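Local coordinates for galactose mutarotase-like protein (Clostridium acetobutylicum, PDB 3OS7), which probably binds carbohydrate and may interconvert the anomers of aldose sugars, at residues V133-T138 and H149-K154; T168-L173 and K322-N327; P191-S196 and A269-R274; C201-S206 and V238-H243; F23-Y28 and Y157-K162. All coordinates share one frame; numbering follows the deposited sequence.

Contact 1 of 5, residues V133-T138 and H149-K154; sequences VVFDFT and HEFQFK. With EDO (1,2-ethanediol), chain H.
F137 and F151 meet on one face of an antiparallel pair of neighbouring strands, 128-137 and 151-160, in the beta-rich galactose mutarotase fold. The bump is CB of F137, which sits over the centre of the F151 ring in a CH-pi contact, 3.5 Å from CB to the ring centroid. Behind it the two rings are tilted by only 20° but offset, with little of one above the other; F137 CD2 and F151 CE2 are 3.3 Å apart. F151 CG lies between its backbone N and carbonyl carbon (chi1 67°), the position from which its ring reaches F137 CB. The other end of that ring brings CE1 to the edge of F135 at CD2, in the plane of the F135 ring. F78 meets both F151 and F153, and F111 meets F137, extending the aromatic layer. On the reverse face V134 CG1 rests against the K154 stem at CG, 3.9 Å away, and D136 lies alongside Q152. The Q152 amide bridges two groups: OE1 accepts a hydrogen bond from an ethanediol hydroxyl, while NE2 donates to the syn lone pair of D136 OD1 over 2.7 Å, nearly straight at 164°.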
# COMPACT_ATOMS: atom_id res chain seq x y z
N VAL A 133 -14.18 0.15 5.84
CA VAL A 133 -14.69 -0.80 4.87
C VAL A 133 -14.20 -2.17 5.28
O VAL A 133 -13.14 -2.30 5.88
CB VAL A 133 -14.26 -0.49 3.39
CG1 VAL A 133 -14.94 0.79 2.91
CG2 VAL A 133 -12.70 -0.42 3.26
N VAL A 134 -14.98 -3.19 4.98
CA VAL A 134 -14.58 -4.55 5.25
C VAL A 134 -14.74 -5.45 4.04
O VAL A 134 -15.55 -5.17 3.13
CB VAL A 134 -15.37 -5.18 6.42
CG1 VAL A 134 -15.10 -4.44 7.73
CG2 VAL A 134 -16.85 -5.22 6.12
N PHE A 135 -13.94 -6.49 4.02
CA PHE A 135 -14.04 -7.55 3.05
C PHE A 135 -14.22 -8.87 3.79
O PHE A 135 -13.35 -9.28 4.55
CB PHE A 135 -12.77 -7.67 2.22
CG PHE A 135 -12.86 -8.76 1.18
CD1 PHE A 135 -13.64 -8.59 0.05
CD2 PHE A 135 -12.25 -9.95 1.37
CE1 PHE A 135 -13.76 -9.59 -0.87
CE2 PHE A 135 -12.37 -10.98 0.45
CZ PHE A 135 -13.12 -10.80 -0.67
N ASP A 136 -15.36 -9.51 3.54
CA ASP A 136 -15.69 -10.79 4.16
C ASP A 136 -15.43 -11.93 3.18
O ASP A 136 -16.06 -12.02 2.11
CB ASP A 136 -17.15 -10.80 4.58
CG ASP A 136 -17.48 -9.69 5.59
OD1 ASP A 136 -16.84 -9.67 6.66
OD2 ASP A 136 -18.38 -8.86 5.30
N PHE A 137 -14.47 -12.78 3.51
CA PHE A 137 -14.11 -13.90 2.67
C PHE A 137 -14.76 -15.14 3.27
O PHE A 137 -14.38 -15.57 4.37
CB PHE A 137 -12.60 -14.05 2.60
CG PHE A 137 -12.13 -15.11 1.62
CD1 PHE A 137 -12.21 -14.91 0.24
CD2 PHE A 137 -11.54 -16.29 2.06
CE1 PHE A 137 -11.75 -15.86 -0.64
CE2 PHE A 137 -11.09 -17.24 1.17
CZ PHE A 137 -11.17 -17.03 -0.17
N THR A 138 -15.73 -15.70 2.56
CA THR A 138 -16.50 -16.83 3.05
C THR A 138 -16.26 -18.09 2.24
O THR A 138 -15.64 -18.08 1.19
CB THR A 138 -18.03 -16.55 2.99
OG1 THR A 138 -18.47 -16.60 1.64
CG2 THR A 138 -18.36 -15.20 3.59
N HIS A 149 -9.52 -20.61 4.10
CA HIS A 149 -9.60 -19.96 5.40
C HIS A 149 -10.55 -18.79 5.29
O HIS A 149 -10.26 -17.83 4.57
CB HIS A 149 -8.24 -19.39 5.84
CG HIS A 149 -7.15 -20.41 5.92
ND1 HIS A 149 -6.94 -21.20 7.03
CD2 HIS A 149 -6.18 -20.76 5.04
CE1 HIS A 149 -5.91 -22.00 6.82
NE2 HIS A 149 -5.45 -21.77 5.60
N GLU A 150 -11.68 -18.85 6.00
CA GLU A 150 -12.53 -17.67 6.15
C GLU A 150 -11.76 -16.56 6.87
O GLU A 150 -10.95 -16.81 7.75
CB GLU A 150 -13.83 -18.00 6.88
CG GLU A 150 -14.73 -18.94 6.06
CD GLU A 150 -16.16 -19.07 6.59
OE1 GLU A 150 -16.32 -19.36 7.78
OE2 GLU A 150 -17.12 -18.93 5.80
N PHE A 151 -11.96 -15.33 6.44
CA PHE A 151 -11.32 -14.19 7.09
C PHE A 151 -12.11 -12.91 6.86
O PHE A 151 -12.97 -12.86 5.99
CB PHE A 151 -9.84 -14.04 6.64
CG PHE A 151 -9.64 -13.67 5.18
CD1 PHE A 151 -9.77 -12.36 4.76
CD2 PHE A 151 -9.29 -14.65 4.23
CE1 PHE A 151 -9.58 -12.02 3.42
CE2 PHE A 151 -9.09 -14.33 2.92
CZ PHE A 151 -9.24 -12.98 2.51
N GLN A 152 -11.83 -11.89 7.67
CA GLN A 152 -12.34 -10.56 7.41
C GLN A 152 -11.17 -9.60 7.42
O GLN A 152 -10.44 -9.51 8.40
CB GLN A 152 -13.35 -10.10 8.45
CG GLN A 152 -13.98 -8.74 8.15
CD GLN A 152 -14.92 -8.28 9.25
OE1 GLN A 152 -14.48 -7.88 10.34
NE2 GLN A 152 -16.22 -8.34 8.97
N PHE A 153 -11.04 -8.86 6.34
CA PHE A 153 -10.14 -7.73 6.25
C PHE A 153 -10.92 -6.44 6.58
O PHE A 153 -12.11 -6.30 6.25
CB PHE A 153 -9.58 -7.64 4.83
CG PHE A 153 -8.11 -7.86 4.72
CD1 PHE A 153 -7.22 -6.81 4.83
CD2 PHE A 153 -7.60 -9.14 4.44
CE1 PHE A 153 -5.87 -7.02 4.67
CE2 PHE A 153 -6.24 -9.35 4.28
CZ PHE A 153 -5.38 -8.30 4.40
N LYS A 154 -10.26 -5.48 7.21
CA LYS A 154 -10.85 -4.17 7.47
C LYS A 154 -9.83 -3.09 7.23
O LYS A 154 -8.66 -3.22 7.63
CB LYS A 154 -11.34 -4.07 8.92
CG LYS A 154 -11.93 -2.72 9.27
CD LYS A 154 -12.86 -2.75 10.52
CE LYS A 154 -12.27 -3.40 11.74
NZ LYS A 154 -13.42 -3.90 12.61
C1 EDO H . -9.82 -7.54 12.04
O1 EDO H . -9.92 -6.34 12.81
C2 EDO H . -10.65 -7.40 10.76
O2 EDO H . -12.04 -7.17 11.07

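Contact 2 of 5, residues T168-L173 and K322-N327; sequences TSVVNL and KTLKPN. With EDO (1,2-ethanediol), chain H.
N172 supplies both hydrogen bonds that join the end of strand 163-172 to the turn following strand 322-324. Its backbone O accepts from N327 N at 2.8 Å, with the N-H bent to 135°. Its side-chain ND2 donates to L324 O at 3.0 Å, approaching from above the carbonyl plane rather than within it. CG stands anti to the backbone N (chi1 176°), which directs the amide toward the turn; ND2 also donates to E176 O, and OD1 is hydrogen-bonded to S174 OG.

Apolar contacts flank these bonds. L324 CB lies 3.9 Å from N172 CB, and its CD1 reaches back to V170 CG1 at 4.2 Å, beside M178 and L180 of strand 178-189. Nearer the surface, V171 CG2 and the N327 side chain run side by side.

The chemistry implies that a single asparagine, gripped at its carbonyl and at both amide atoms, provides both hydrogen bonds between two segments far apart in sequence, although the two segments themselves form no ladder.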
# COMPACT_ATOMS: atom_id res chain seq x y z
N THR A 168 -5.04 -1.05 9.06
CA THR A 168 -5.35 -2.25 8.26
C THR A 168 -5.36 -3.44 9.21
O THR A 168 -4.47 -3.59 10.03
CB THR A 168 -4.28 -2.48 7.19
OG1 THR A 168 -4.12 -1.27 6.43
CG2 THR A 168 -4.63 -3.65 6.29
N SER A 169 -6.39 -4.27 9.14
CA SER A 169 -6.41 -5.44 10.02
C SER A 169 -7.05 -6.59 9.32
O SER A 169 -7.87 -6.40 8.43
CB SER A 169 -7.14 -5.12 11.33
OG SER A 169 -8.43 -4.64 11.09
N VAL A 170 -6.66 -7.79 9.74
CA VAL A 170 -7.28 -8.98 9.26
C VAL A 170 -7.40 -9.95 10.43
O VAL A 170 -6.54 -9.95 11.31
CB VAL A 170 -6.52 -9.62 8.08
CG1 VAL A 170 -5.09 -9.85 8.41
CG2 VAL A 170 -7.19 -10.88 7.66
N VAL A 171 -8.49 -10.72 10.45
CA VAL A 171 -8.74 -11.71 11.49
C VAL A 171 -8.99 -13.05 10.78
O VAL A 171 -9.70 -13.11 9.79
CB VAL A 171 -9.91 -11.33 12.43
CG1 VAL A 171 -11.20 -11.06 11.69
CG2 VAL A 171 -10.14 -12.43 13.46
N ASN A 172 -8.34 -14.10 11.27
CA ASN A 172 -8.51 -15.44 10.77
C ASN A 172 -9.78 -15.99 11.40
O ASN A 172 -9.84 -16.14 12.62
CB ASN A 172 -7.29 -16.27 11.17
CG ASN A 172 -7.42 -17.73 10.78
OD1 ASN A 172 -8.30 -18.14 10.02
ND2 ASN A 172 -6.52 -18.54 11.33
N LEU A 173 -10.80 -16.24 10.58
CA LEU A 173 -12.08 -16.77 11.04
C LEU A 173 -12.20 -18.29 10.81
O LEU A 173 -13.28 -18.88 10.96
CB LEU A 173 -13.24 -16.01 10.37
CG LEU A 173 -13.29 -14.49 10.69
CD1 LEU A 173 -14.35 -13.74 9.85
CD2 LEU A 173 -13.48 -14.25 12.22
N LYS A 322 4.41 -14.62 8.60
CA LYS A 322 3.66 -14.81 9.82
C LYS A 322 2.49 -15.73 9.52
O LYS A 322 2.10 -15.97 8.37
CB LYS A 322 3.12 -13.46 10.36
CG LYS A 322 4.19 -12.49 10.84
CD LYS A 322 3.62 -11.22 11.46
CE LYS A 322 3.66 -11.28 12.98
NZ LYS A 322 2.99 -12.48 13.52
N THR A 323 1.93 -16.29 10.58
CA THR A 323 0.66 -16.97 10.44
C THR A 323 -0.24 -16.46 11.55
O THR A 323 0.24 -15.93 12.57
CB THR A 323 0.84 -18.47 10.55
OG1 THR A 323 1.32 -18.79 11.86
CG2 THR A 323 1.84 -18.97 9.52
N LEU A 324 -1.54 -16.57 11.33
CA LEU A 324 -2.52 -16.26 12.35
C LEU A 324 -3.20 -17.55 12.84
O LEU A 324 -3.65 -18.37 12.06
CB LEU A 324 -3.58 -15.32 11.80
CG LEU A 324 -3.15 -13.89 11.48
CD1 LEU A 324 -4.36 -13.13 10.92
CD2 LEU A 324 -2.63 -13.24 12.75
N LYS A 325 -3.23 -17.71 14.15
CA LYS A 325 -3.98 -18.80 14.76
C LYS A 325 -5.49 -18.46 14.63
O LYS A 325 -5.86 -17.32 14.28
CB LYS A 325 -3.51 -18.98 16.22
CG LYS A 325 -2.06 -19.48 16.36
CD LYS A 325 -1.72 -19.72 17.84
CE LYS A 325 -0.32 -20.33 18.04
NZ LYS A 325 0.78 -19.36 17.75
N PRO A 326 -6.36 -19.44 14.86
CA PRO A 326 -7.80 -19.21 14.78
C PRO A 326 -8.25 -18.06 15.67
O PRO A 326 -7.88 -18.01 16.85
CB PRO A 326 -8.41 -20.57 15.19
CG PRO A 326 -7.36 -21.54 14.72
CD PRO A 326 -6.06 -20.88 15.05
N ASN A 327 -8.96 -17.11 15.04
CA ASN A 327 -9.47 -15.89 15.65
C ASN A 327 -8.43 -14.89 16.07
O ASN A 327 -8.76 -13.89 16.72
CB ASN A 327 -10.43 -16.17 16.83
CG ASN A 327 -11.47 -15.06 17.01
OD1 ASN A 327 -12.12 -14.68 16.05
ND2 ASN A 327 -11.62 -14.55 18.24
C1 EDO H . -9.82 -7.54 12.04
O1 EDO H . -9.92 -6.34 12.81
C2 EDO H . -10.65 -7.40 10.76
O2 EDO H . -12.04 -7.17 11.07

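Contact 3 of 5, residues P191-S196 and A269-R274; sequences PFIEGS and ASKNTR. With EDO (1,2-ethanediol), chain I.
K271 reaches over the loop 191-196 from a tight hairpin turn in this mutarotase-like beta fold: strand 263-268 turns through a short 3-10 segment into strand 273-279, with a G1 beta bulge in which D268 is opposed by N272 and T273. Its CB begins beside I193, 4.1 Å from CG2 in the conformer described. One carbon further, CG makes the closer contact with that same methyl, 3.6 Å from I193 CG2; CG is anti to the carbonyl carbon (chi1 -62°), on the side of the backbone N. The chain then bends, with chi2 -67° placing CD, and runs on extended. CE comes over the carbonyls of the loop, 3.2 Å from G195 O and 3.7 Å from E194 O. At the tip, NZ is 3.7 Å from G195 O, so the ammonium lies near two carbonyl oxygens whose partial negative charge may weakly favour it, although no hydrogen bond forms across the contact. S196 OG and S270 OG approach each other to 3.5 Å, but each is hydrogen-bonded to D268, which positions both serines. Deeper in, F192 packs beside T273, with I266 and V50 touching its side chain. T273 is steadied by its OG1, which donates to K271 O from above the carbonyl plane. The F192 ring presents its edge to the strand, with CZ 3.6 Å from T273 O and that oxygen near the ring plane.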
# COMPACT_ATOMS: atom_id res chain seq x y z
N PRO A 191 5.00 15.06 -9.96
CA PRO A 191 4.78 15.93 -8.82
C PRO A 191 3.38 15.82 -8.21
O PRO A 191 2.44 15.36 -8.86
CB PRO A 191 4.98 17.32 -9.44
CG PRO A 191 4.40 17.20 -10.77
CD PRO A 191 4.84 15.81 -11.23
N PHE A 192 3.25 16.34 -7.01
CA PHE A 192 2.00 16.34 -6.27
C PHE A 192 1.39 17.74 -6.11
O PHE A 192 0.35 17.91 -5.47
CB PHE A 192 2.20 15.66 -4.91
CG PHE A 192 3.35 16.24 -4.09
CD1 PHE A 192 3.24 17.48 -3.50
CD2 PHE A 192 4.53 15.52 -3.91
CE1 PHE A 192 4.27 17.99 -2.74
CE2 PHE A 192 5.56 16.05 -3.16
CZ PHE A 192 5.42 17.28 -2.57
N ILE A 193 2.02 18.74 -6.73
CA ILE A 193 1.51 20.10 -6.69
C ILE A 193 1.63 20.71 -8.09
O ILE A 193 2.52 20.35 -8.85
CB ILE A 193 2.25 20.93 -5.60
CG1 ILE A 193 1.60 22.31 -5.43
CG2 ILE A 193 3.75 21.06 -5.91
CD1 ILE A 193 1.79 22.88 -4.04
N GLU A 194 0.70 21.60 -8.43
CA GLU A 194 0.75 22.30 -9.72
C GLU A 194 1.89 23.32 -9.77
O GLU A 194 2.33 23.84 -8.74
CB GLU A 194 -0.58 23.01 -10.01
CG GLU A 194 -1.03 22.88 -11.44
CD GLU A 194 -1.60 21.50 -11.73
OE1 GLU A 194 -0.81 20.53 -11.86
OE2 GLU A 194 -2.85 21.39 -11.83
N GLY A 195 2.40 23.59 -10.96
CA GLY A 195 3.48 24.55 -11.13
C GLY A 195 4.82 24.00 -10.68
O GLY A 195 5.73 24.75 -10.34
N SER A 196 4.93 22.68 -10.67
CA SER A 196 6.18 22.03 -10.37
C SER A 196 6.47 21.01 -11.47
O SER A 196 5.80 21.03 -12.50
CB SER A 196 6.13 21.40 -9.00
OG SER A 196 7.42 20.94 -8.72
N ALA A 269 11.37 20.64 -2.87
CA ALA A 269 12.02 21.82 -2.31
C ALA A 269 11.55 23.09 -3.02
O ALA A 269 11.34 24.11 -2.38
CB ALA A 269 13.62 21.67 -2.37
N SER A 270 11.32 23.01 -4.32
CA SER A 270 10.87 24.16 -5.12
C SER A 270 9.56 24.73 -4.57
O SER A 270 9.30 25.93 -4.72
CB SER A 270 10.73 23.78 -6.61
OG SER A 270 9.47 23.17 -6.91
N LYS A 271 8.74 23.89 -3.94
CA LYS A 271 7.49 24.34 -3.33
C LYS A 271 7.50 24.28 -1.79
O LYS A 271 6.47 24.47 -1.15
CB LYS A 271 6.34 23.51 -3.89
CG LYS A 271 6.17 23.66 -5.39
CD LYS A 271 5.70 25.09 -5.71
CE LYS A 271 5.35 25.28 -7.17
NZ LYS A 271 4.76 26.65 -7.36
N ASN A 272 8.67 24.03 -1.21
CA ASN A 272 8.83 23.92 0.24
C ASN A 272 7.82 22.98 0.93
O ASN A 272 7.39 23.25 2.06
CB ASN A 272 8.79 25.29 0.95
CG ASN A 272 9.53 25.25 2.29
OD1 ASN A 272 10.71 24.92 2.33
ND2 ASN A 272 8.83 25.51 3.39
N THR A 273 7.49 21.90 0.25
CA THR A 273 6.50 20.94 0.74
C THR A 273 7.01 19.50 0.66
O THR A 273 7.63 19.10 -0.32
CB THR A 273 5.22 21.04 -0.13
OG1 THR A 273 4.82 22.41 -0.22
CG2 THR A 273 4.06 20.20 0.44
N ARG A 274 6.68 18.72 1.70
CA ARG A 274 7.05 17.31 1.80
C ARG A 274 5.76 16.50 1.99
O ARG A 274 4.93 16.87 2.83
CB ARG A 274 7.95 17.11 3.02
CG ARG A 274 8.34 15.70 3.23
CD ARG A 274 9.13 15.50 4.49
NE ARG A 274 10.40 16.19 4.43
CZ ARG A 274 10.74 17.25 5.14
NH1 ARG A 274 9.89 17.79 6.00
NH2 ARG A 274 11.94 17.80 4.96
C1 EDO I . -0.72 16.09 -9.73
O1 EDO I . -1.82 15.85 -10.59
C2 EDO I . -0.07 17.40 -10.13
O2 EDO I . -0.93 18.46 -9.73

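Contact 4 of 5, residues C201-S206 and V238-H243; sequences CRVKIS and VAVASH
V238 pairs with V203 through two backbone hydrogen bonds, V203 N to V238 O and V238 N to V203 O, each 2.8 Å and nearly straight. The V238 carbonyl is also approached by R202 CA, 3.3 Å from V238 O, in a CA-H...O contact. A239 follows as the centre of an inverse gamma turn, which swings the chain out of line with strand 201-213. Its CB lies 3.9 Å from R202 NH1 in the conformer described. V203 and V238 form a single antiparallel beta bridge, by which the loop leading to strand 246-256 touches strand 201-213 at V203 in this mutarotase-like beta fold. V240 then turns inward: its CG1 lies between the backbone N and the carbonyl carbon (chi1 61°) and meets V203 CG2 at 3.8 Å. I300 and A298 of strand 297-303 touch V203 and V240 respectively, closing this apolar patch. At A241 the backbone N donates to a water that in turn donates to C201 O at 2.8 Å, spanning the gap where direct pairing has ceased. S242 completes a type I turn begun at A239, its N donating to A239 O, as does OG in one of two conformers, at 2.7 Å.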
# COMPACT_ATOMS: atom_id res chain seq x y z
N CYS A 201 11.16 16.48 -7.61
CA CYS A 201 10.81 15.63 -6.47
C CYS A 201 11.93 14.67 -6.10
O CYS A 201 12.48 14.00 -6.97
CB CYS A 201 9.56 14.85 -6.75
SG CYS A 201 8.09 15.91 -6.83
N ARG A 202 12.21 14.59 -4.79
CA ARG A 202 13.18 13.62 -4.27
C ARG A 202 12.48 12.67 -3.31
O ARG A 202 11.68 13.11 -2.49
CB ARG A 202 14.27 14.32 -3.49
CG ARG A 202 15.01 15.41 -4.25
CD ARG A 202 15.94 14.81 -5.23
NE ARG A 202 17.00 15.75 -5.59
CZ ARG A 202 18.18 15.37 -6.07
NH1 ARG A 202 18.46 14.07 -6.25
NH2 ARG A 202 19.10 16.30 -6.36
N VAL A 203 12.80 11.39 -3.42
CA VAL A 203 12.22 10.36 -2.54
C VAL A 203 13.25 9.88 -1.49
O VAL A 203 14.36 9.50 -1.84
CB VAL A 203 11.65 9.17 -3.32
CG1 VAL A 203 11.16 8.09 -2.34
CG2 VAL A 203 10.46 9.63 -4.20
N LYS A 204 12.86 9.93 -0.21
CA LYS A 204 13.65 9.33 0.88
C LYS A 204 12.88 8.17 1.46
O LYS A 204 11.66 8.18 1.47
CB LYS A 204 13.92 10.35 1.99
CG LYS A 204 14.74 11.55 1.51
CD LYS A 204 14.72 12.69 2.51
CE LYS A 204 15.62 13.82 2.05
NZ LYS A 204 15.76 14.86 3.09
N ILE A 205 13.60 7.14 1.86
CA ILE A 205 13.01 5.93 2.41
C ILE A 205 13.94 5.42 3.50
O ILE A 205 15.15 5.36 3.30
CB ILE A 205 12.86 4.79 1.37
CG1 ILE A 205 12.10 5.25 0.12
CG2 ILE A 205 12.14 3.57 2.00
CD1 ILE A 205 12.14 4.20 -1.04
N SER A 206 13.37 4.96 4.62
CA SER A 206 14.20 4.50 5.76
C SER A 206 14.66 3.06 5.55
O SER A 206 14.24 2.15 6.25
CB SER A 206 13.41 4.67 7.08
OG SER A 206 12.20 3.93 7.08
N VAL A 238 16.33 10.37 -3.66
CA VAL A 238 16.51 9.89 -5.02
C VAL A 238 15.57 10.67 -5.97
O VAL A 238 14.40 10.86 -5.66
CB VAL A 238 16.25 8.39 -5.11
CG1 VAL A 238 16.16 7.92 -6.56
CG2 VAL A 238 17.37 7.60 -4.36
N ALA A 239 16.10 11.14 -7.11
CA ALA A 239 15.28 11.80 -8.15
C ALA A 239 14.56 10.69 -8.88
O ALA A 239 15.07 10.13 -9.84
CB ALA A 239 16.16 12.63 -9.11
N VAL A 240 13.39 10.36 -8.39
CA VAL A 240 12.69 9.14 -8.79
C VAL A 240 12.26 9.15 -10.26
O VAL A 240 12.08 8.11 -10.84
CB VAL A 240 11.47 8.90 -7.87
CG1 VAL A 240 10.47 10.04 -7.96
CG2 VAL A 240 10.79 7.59 -8.16
N ALA A 241 12.14 10.33 -10.85
CA ALA A 241 11.68 10.41 -12.23
C ALA A 241 12.80 10.28 -13.26
O ALA A 241 12.53 10.30 -14.45
CB ALA A 241 10.92 11.70 -12.45
N SER A 242 14.05 10.13 -12.84
CA SER A 242 15.16 10.21 -13.80
C SER A 242 15.40 8.93 -14.59
O SER A 242 15.89 8.98 -15.70
CB SER A 242 16.45 10.70 -13.12
OG SER A 242 16.75 9.93 -11.99
N HIS A 243 15.02 7.78 -14.05
CA HIS A 243 15.23 6.52 -14.76
C HIS A 243 14.37 5.42 -14.14
O HIS A 243 13.82 5.63 -13.08
CB HIS A 243 16.73 6.13 -14.69
CG HIS A 243 17.25 6.02 -13.30
ND1 HIS A 243 17.08 4.90 -12.52
CD2 HIS A 243 17.90 6.92 -12.52
CE1 HIS A 243 17.60 5.10 -11.33
NE2 HIS A 243 18.11 6.32 -11.30
O HOH W 1 12.34 13.14 -9.60

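Contact 5 of 5, residues F23-Y28 and Y157-K162; sequences FAAGGY and YELSSK
F23 and Y28 bring their rings to segment 157-162 from two points of the same hairpin. The F23 ring is met obliquely: L159 CD2 lies 3.9 Å from its CD2, and Y157 CB near CZ. The Y28 ring has S161 O at its edge, close to the ring plane, and S160 O set obliquely near CD1. Also in that plane, a water joins Y28 OH to S161 O with bonds of 2.6 Å and 2.8 Å; Y28 OH is further bonded to I338 N. Between the rings sits the branched L159 side chain. Its CG stands anti to the backbone N (chi1 -165°), and from there CD1 presses on Y28 CB at 3.6 Å while CD2 lies 3.3 Å from F23 O. A25 CB comes equally close to L159 O. At the turn, G26 CA passes 3.8 Å from S161 N, a closeness that the lack of a side chain permits. No hydrogen bond links the segments directly: a type I' beta hairpin, A25 to Y28, is laid by its apolar side chains against a strand of another sheet, as in the face-to-face packing of layered beta folds.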
# COMPACT_ATOMS: atom_id res chain seq x y z
N PHE A 23 -14.82 12.06 1.89
CA PHE A 23 -14.76 12.47 3.30
C PHE A 23 -13.69 13.53 3.51
O PHE A 23 -12.69 13.55 2.80
CB PHE A 23 -14.67 11.26 4.28
CG PHE A 23 -13.50 10.30 4.06
CD1 PHE A 23 -13.42 9.50 2.93
CD2 PHE A 23 -12.56 10.10 5.06
CE1 PHE A 23 -12.40 8.58 2.78
CE2 PHE A 23 -11.50 9.21 4.89
CZ PHE A 23 -11.42 8.45 3.75
N ALA A 24 -13.93 14.41 4.48
CA ALA A 24 -13.16 15.62 4.65
C ALA A 24 -13.03 15.95 6.13
O ALA A 24 -14.00 15.84 6.89
CB ALA A 24 -13.85 16.78 3.91
N ALA A 25 -11.82 16.34 6.53
CA ALA A 25 -11.60 16.87 7.87
C ALA A 25 -10.27 17.57 7.88
O ALA A 25 -9.36 17.16 7.16
CB ALA A 25 -11.63 15.73 8.92
N GLY A 26 -10.18 18.65 8.64
CA GLY A 26 -8.92 19.35 8.88
C GLY A 26 -8.22 19.89 7.65
O GLY A 26 -6.99 20.02 7.65
N GLY A 27 -8.97 20.23 6.62
CA GLY A 27 -8.40 20.72 5.37
C GLY A 27 -8.06 19.66 4.32
O GLY A 27 -7.72 20.00 3.18
N TYR A 28 -8.14 18.39 4.70
CA TYR A 28 -7.95 17.29 3.76
C TYR A 28 -9.29 16.77 3.23
O TYR A 28 -10.31 16.90 3.89
CB TYR A 28 -7.24 16.12 4.43
CG TYR A 28 -5.79 16.36 4.82
CD1 TYR A 28 -5.45 16.92 6.06
CD2 TYR A 28 -4.75 15.97 3.97
CE1 TYR A 28 -4.11 17.12 6.42
CE2 TYR A 28 -3.43 16.18 4.32
CZ TYR A 28 -3.12 16.75 5.55
OH TYR A 28 -1.78 16.92 5.88
N TYR A 157 -10.08 4.15 7.98
CA TYR A 157 -9.48 5.41 7.61
C TYR A 157 -9.97 6.54 8.47
O TYR A 157 -11.16 6.80 8.55
CB TYR A 157 -9.77 5.71 6.14
CG TYR A 157 -8.95 4.86 5.22
CD1 TYR A 157 -7.59 5.13 5.05
CD2 TYR A 157 -9.49 3.81 4.53
CE1 TYR A 157 -6.82 4.38 4.20
CE2 TYR A 157 -8.70 3.05 3.67
CZ TYR A 157 -7.37 3.34 3.52
OH TYR A 157 -6.55 2.59 2.67
N GLU A 158 -9.04 7.23 9.13
CA GLU A 158 -9.38 8.36 9.96
C GLU A 158 -8.71 9.59 9.37
O GLU A 158 -7.48 9.71 9.34
CB GLU A 158 -8.94 8.14 11.39
CG GLU A 158 -9.07 9.37 12.27
CD GLU A 158 -8.14 9.29 13.49
OE1 GLU A 158 -8.47 8.46 14.37
OE2 GLU A 158 -7.08 10.01 13.54
N LEU A 159 -9.52 10.53 8.93
CA LEU A 159 -9.00 11.77 8.40
C LEU A 159 -9.14 12.90 9.44
O LEU A 159 -10.16 13.01 10.12
CB LEU A 159 -9.77 12.11 7.12
CG LEU A 159 -9.23 13.15 6.17
CD1 LEU A 159 -7.80 12.83 5.70
CD2 LEU A 159 -10.22 13.26 4.96
N SER A 160 -8.11 13.73 9.53
CA SER A 160 -8.04 14.82 10.51
C SER A 160 -7.03 15.85 10.04
O SER A 160 -6.42 15.70 8.97
CB SER A 160 -7.65 14.29 11.90
OG SER A 160 -6.25 14.00 11.97
N SER A 161 -6.82 16.88 10.86
CA SER A 161 -5.79 17.86 10.56
C SER A 161 -4.39 17.27 10.53
O SER A 161 -3.47 17.89 9.98
CB SER A 161 -5.84 19.03 11.54
OG SER A 161 -5.39 18.63 12.80
N LYS A 162 -4.20 16.10 11.12
CA LYS A 162 -2.94 15.39 11.04
C LYS A 162 -2.78 14.54 9.77
O LYS A 162 -1.77 13.82 9.62
CB LYS A 162 -2.79 14.47 12.26
CG LYS A 162 -2.72 15.24 13.57
CD LYS A 162 -2.73 14.31 14.78
CE LYS A 162 -4.09 13.71 15.06
NZ LYS A 162 -4.00 12.73 16.19
O HOH W 2 -1.27 17.35 8.38

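In the fold
Contacts 4 and 5 are buried; contacts 1, 2 and 3 are only partly so. Contacts 1 and 5 share strand 151-160, using it edge-on for strand pairing at one end and as a packing surface at the other. Contact 2 adjoins contact 1 because strand 163-172 is the next strand of the sheet; E150 O and L173 N lie 2.9 Å apart, and one ethanediol touches both. Contacts 3 and 4 lie across the chain's centre from these two, touching through P191 and C201. Backbone bonding is regular in contact 1, reduced to one bridge in contact 4, a lone bond beside an asparagine amide in contact 2, and absent between segments in contacts 3 and 5.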